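Profilin (Schizosaccharomyces pombe, PDB 3D9Y) binds monomeric actin and affects the structure of the cytoskeleton, preventing actin polymerization at high concentration and enhancing it at low, and is essential for cytokinesis. Local coordinates at residues C96-H101 with E116-Y121. Numbering follows the deposited sequence.
Sequences CILVSH and EALADY
One methyl group of Leu98 carries the whole contact: its CD1 presses against the flank of the helix where Leu118 and Ala119 follow one another. The methyl lies over the backbone there, with CD1 3.6 Å from N of Ala119. To either side of that nitrogen, roughly at right angles as seen from CD1, lie Leu118 CB, 3.9 Å from Leu98 CD1, and Ala119 CB, 4.0 Å from it; CG and CD2 of Leu118 are scarcely farther. Leucine is long enough to span the gap: with CG anti to the carbonyl carbon and CD1 in turn anti to CA (chi2 -176°), the chain is extended and CD1 leads. Ala119 sends its CB along the flank rather than at the strand, and so small a side chain probably helps to leave the backbone N accessible; the CA atoms of Leu98 and Ala119 are 7.1 Å apart. No hydrogen bond joins the segments, and the buried surface is modest, 111 Å² in all.

This is the profilin fold, in which the C-terminal helix 108-125 packs beside the N-terminal helix 3-12 on one face of a central antiparallel sheet. Because side chains alternate along a strand, Leu98 and Ser100 face these helices and Ile97 and Val99 the other face. The small hydroxyl of buried Ser100 bonds to that of Thr115, while branched Leu118 can meet both Leu98 and, on helix 3-12, Tyr6 and Leu11.

Leu98 and Ala119 are buried; Leu118, partly exposed, forms the more open edge. Beyond it the helix's outer side is open, with Ala117, Asp120 and Tyr121 exposed. Glu116, turned from the strand, is instead anchored, long enough for OE2 to hydrogen-bond the hydroxyls of Ser78 and Tyr80.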
ATOM      1  N   CYS A  96     -10.452  -3.767   0.113  1.00 15.17           N
ATOM      2  CA  CYS A  96      -9.504  -2.643   0.092  1.00 15.65           C
ATOM      3  C   CYS A  96      -8.060  -3.009  -0.266  1.00 14.90           C
ATOM      4  O   CYS A  96      -7.706  -4.192  -0.418  1.00 14.05           O
ATOM      5  CB  CYS A  96      -9.529  -1.881   1.425  1.00 16.72           C
ATOM      6  SG  CYS A  96     -10.559  -2.621   2.731  1.00 23.78           S
ATOM      7  N   ILE A  97      -7.256  -1.963  -0.444  1.00 14.15           N
ATOM      8  CA  ILE A  97      -5.808  -2.071  -0.569  1.00 14.19           C
ATOM      9  C   ILE A  97      -5.151  -1.158   0.468  1.00 14.21           C
ATOM     10  O   ILE A  97      -5.427   0.037   0.505  1.00 14.09           O
ATOM     11  CB  ILE A  97      -5.313  -1.634  -1.960  1.00 14.35           C
ATOM     12  CG1 ILE A  97      -5.988  -2.446  -3.070  1.00 13.75           C
ATOM     13  CG2 ILE A  97      -3.794  -1.748  -2.041  1.00 14.16           C
ATOM     14  CD1 ILE A  97      -5.990  -1.748  -4.420  1.00 14.02           C
ATOM     15  N   LEU A  98      -4.280  -1.731   1.296  1.00 14.01           N
ATOM     16  CA  LEU A  98      -3.471  -0.958   2.232  1.00 13.99           C
ATOM     17  C   LEU A  98      -2.191  -0.529   1.507  1.00 14.14           C
ATOM     18  O   LEU A  98      -1.583  -1.335   0.814  1.00 13.63           O
ATOM     19  CB  LEU A  98      -3.109  -1.814   3.437  1.00 14.60           C
ATOM     20  CG  LEU A  98      -4.257  -2.478   4.200  1.00 15.39           C
ATOM     21  CD1 LEU A  98      -3.723  -3.200   5.417  1.00 16.92           C
ATOM     22  CD2 LEU A  98      -5.303  -1.475   4.599  1.00 17.58           C
ATOM     23  N   VAL A  99      -1.834   0.741   1.639  1.00 13.89           N
ATOM     24  CA  VAL A  99      -0.618   1.294   1.059  1.00 13.76           C
ATOM     25  C   VAL A  99       0.259   1.872   2.182  1.00 14.17           C
ATOM     26  O   VAL A  99      -0.139   2.839   2.838  1.00 12.90           O
ATOM     27  CB  VAL A  99      -0.970   2.395   0.062  1.00 14.13           C
ATOM     28  CG1 VAL A  99       0.269   2.973  -0.576  1.00 14.31           C
ATOM     29  CG2 VAL A  99      -1.919   1.858  -1.015  1.00 14.58           C
ATOM     30  N   SER A 100       1.452   1.304   2.363  1.00 13.70           N
ATOM     31  CA  SER A 100       2.411   1.731   3.408  1.00 14.20           C
ATOM     32  C   SER A 100       3.767   2.151   2.829  1.00 14.67           C
ATOM     33  O   SER A 100       4.396   1.372   2.140  1.00 14.33           O
ATOM     34  CB  SER A 100       2.642   0.571   4.389  1.00 14.01           C
ATOM     35  OG  SER A 100       1.492   0.330   5.196  1.00 14.50           O
ATOM     36  N   HIS A 101       4.204   3.375   3.117  1.00 14.62           N
ATOM     37  CA  HIS A 101       5.556   3.847   2.788  1.00 14.69           C
ATOM     38  C   HIS A 101       6.453   3.688   4.019  1.00 14.75           C
ATOM     39  O   HIS A 101       6.013   3.976   5.138  1.00 14.97           O
ATOM     40  CB  HIS A 101       5.498   5.329   2.365  1.00 14.93           C
ATOM     41  CG  HIS A 101       6.811   5.897   1.927  1.00 14.87           C
ATOM     42  ND1 HIS A 101       7.140   6.084   0.599  1.00 15.64           N
ATOM     43  CD2 HIS A 101       7.870   6.352   2.641  1.00 14.68           C
ATOM     44  CE1 HIS A 101       8.345   6.616   0.516  1.00 14.37           C
ATOM     45  NE2 HIS A 101       8.811   6.785   1.741  1.00 17.83           N
ATOM     46  N   GLU A 116       0.974  -6.573   5.960  1.00 11.32           N
ATOM     47  CA  GLU A 116       0.335  -7.875   5.672  1.00 11.29           C
ATOM     48  C   GLU A 116      -0.534  -8.347   6.842  1.00 11.13           C
ATOM     49  O   GLU A 116      -1.583  -8.925   6.641  1.00 11.56           O
ATOM     50  CB  GLU A 116       1.382  -8.939   5.343  1.00 11.13           C
ATOM     51  CG  GLU A 116       2.159  -8.676   4.033  1.00 11.94           C
ATOM     52  CD  GLU A 116       1.451  -9.107   2.734  1.00 14.17           C
ATOM     53  OE1 GLU A 116       0.313  -9.623   2.769  1.00 14.82           O
ATOM     54  OE2 GLU A 116       2.066  -8.925   1.646  1.00 12.62           O
ATOM     55  N   ALA A 117      -0.066  -8.120   8.062  1.00 11.42           N
ATOM     56  CA  ALA A 117      -0.801  -8.530   9.260  1.00 11.83           C
ATOM     57  C   ALA A 117      -2.087  -7.736   9.398  1.00 12.21           C
ATOM     58  O   ALA A 117      -3.148  -8.313   9.679  1.00 12.49           O
ATOM     59  CB  ALA A 117       0.072  -8.365  10.488  1.00 10.85           C
ATOM     60  N   LEU A 118      -2.019  -6.421   9.184  1.00 12.46           N
ATOM     61  CA  LEU A 118      -3.221  -5.587   9.227  1.00 12.65           C
ATOM     62  C   LEU A 118      -4.218  -6.023   8.142  1.00 12.51           C
ATOM     63  O   LEU A 118      -5.413  -6.021   8.363  1.00 12.91           O
ATOM     64  CB  LEU A 118      -2.881  -4.093   9.095  1.00 13.13           C
ATOM     65  CG  LEU A 118      -3.989  -3.107   9.446  1.00 13.68           C
ATOM     66  CD1 LEU A 118      -4.466  -3.285  10.904  1.00 15.55           C
ATOM     67  CD2 LEU A 118      -3.556  -1.669   9.173  1.00 14.30           C
ATOM     68  N   ALA A 119      -3.710  -6.392   6.971  1.00 12.10           N
ATOM     69  CA  ALA A 119      -4.554  -6.920   5.889  1.00 11.89           C
ATOM     70  C   ALA A 119      -5.253  -8.228   6.281  1.00 11.90           C
ATOM     71  O   ALA A 119      -6.458  -8.377   6.081  1.00 11.66           O
ATOM     72  CB  ALA A 119      -3.723  -7.113   4.636  1.00 11.65           C
ATOM     73  N   ASP A 120      -4.485  -9.160   6.849  1.00 11.86           N
ATOM     74  CA  ASP A 120      -5.014 -10.437   7.330  1.00 12.55           C
ATOM     75  C   ASP A 120      -6.087 -10.237   8.382  1.00 12.88           C
ATOM     76  O   ASP A 120      -7.099 -10.929   8.372  1.00 13.21           O
ATOM     77  CB  ASP A 120      -3.893 -11.297   7.911  1.00 13.03           C
ATOM     78  CG  ASP A 120      -3.028 -11.934   6.852  1.00 16.15           C
ATOM     79  OD1 ASP A 120      -3.473 -12.030   5.684  1.00 19.87           O
ATOM     80  OD2 ASP A 120      -1.897 -12.362   7.192  1.00 18.85           O
ATOM     81  N   TYR A 121      -5.835  -9.313   9.307  1.00 12.73           N
ATOM     82  CA  TYR A 121      -6.848  -8.901  10.304  1.00 12.31           C
ATOM     83  C   TYR A 121      -8.129  -8.448   9.616  1.00 12.26           C
ATOM     84  O   TYR A 121      -9.204  -8.973   9.884  1.00 11.78           O
ATOM     85  CB  TYR A 121      -6.305  -7.786  11.187  1.00 12.05           C
ATOM     86  CG  TYR A 121      -7.295  -7.177  12.150  1.00 11.89           C
ATOM     87  CD1 TYR A 121      -7.614  -7.808  13.349  1.00 11.74           C
ATOM     88  CD2 TYR A 121      -7.888  -5.944  11.892  1.00 11.77           C
ATOM     89  CE1 TYR A 121      -8.508  -7.233  14.250  1.00 11.34           C
ATOM     90  CE2 TYR A 121      -8.776  -5.367  12.779  1.00 11.67           C
ATOM     91  CZ  TYR A 121      -9.080  -6.008  13.970  1.00 11.31           C
ATOM     92  OH  TYR A 121      -9.961  -5.434  14.865  1.00 11.65           O
TER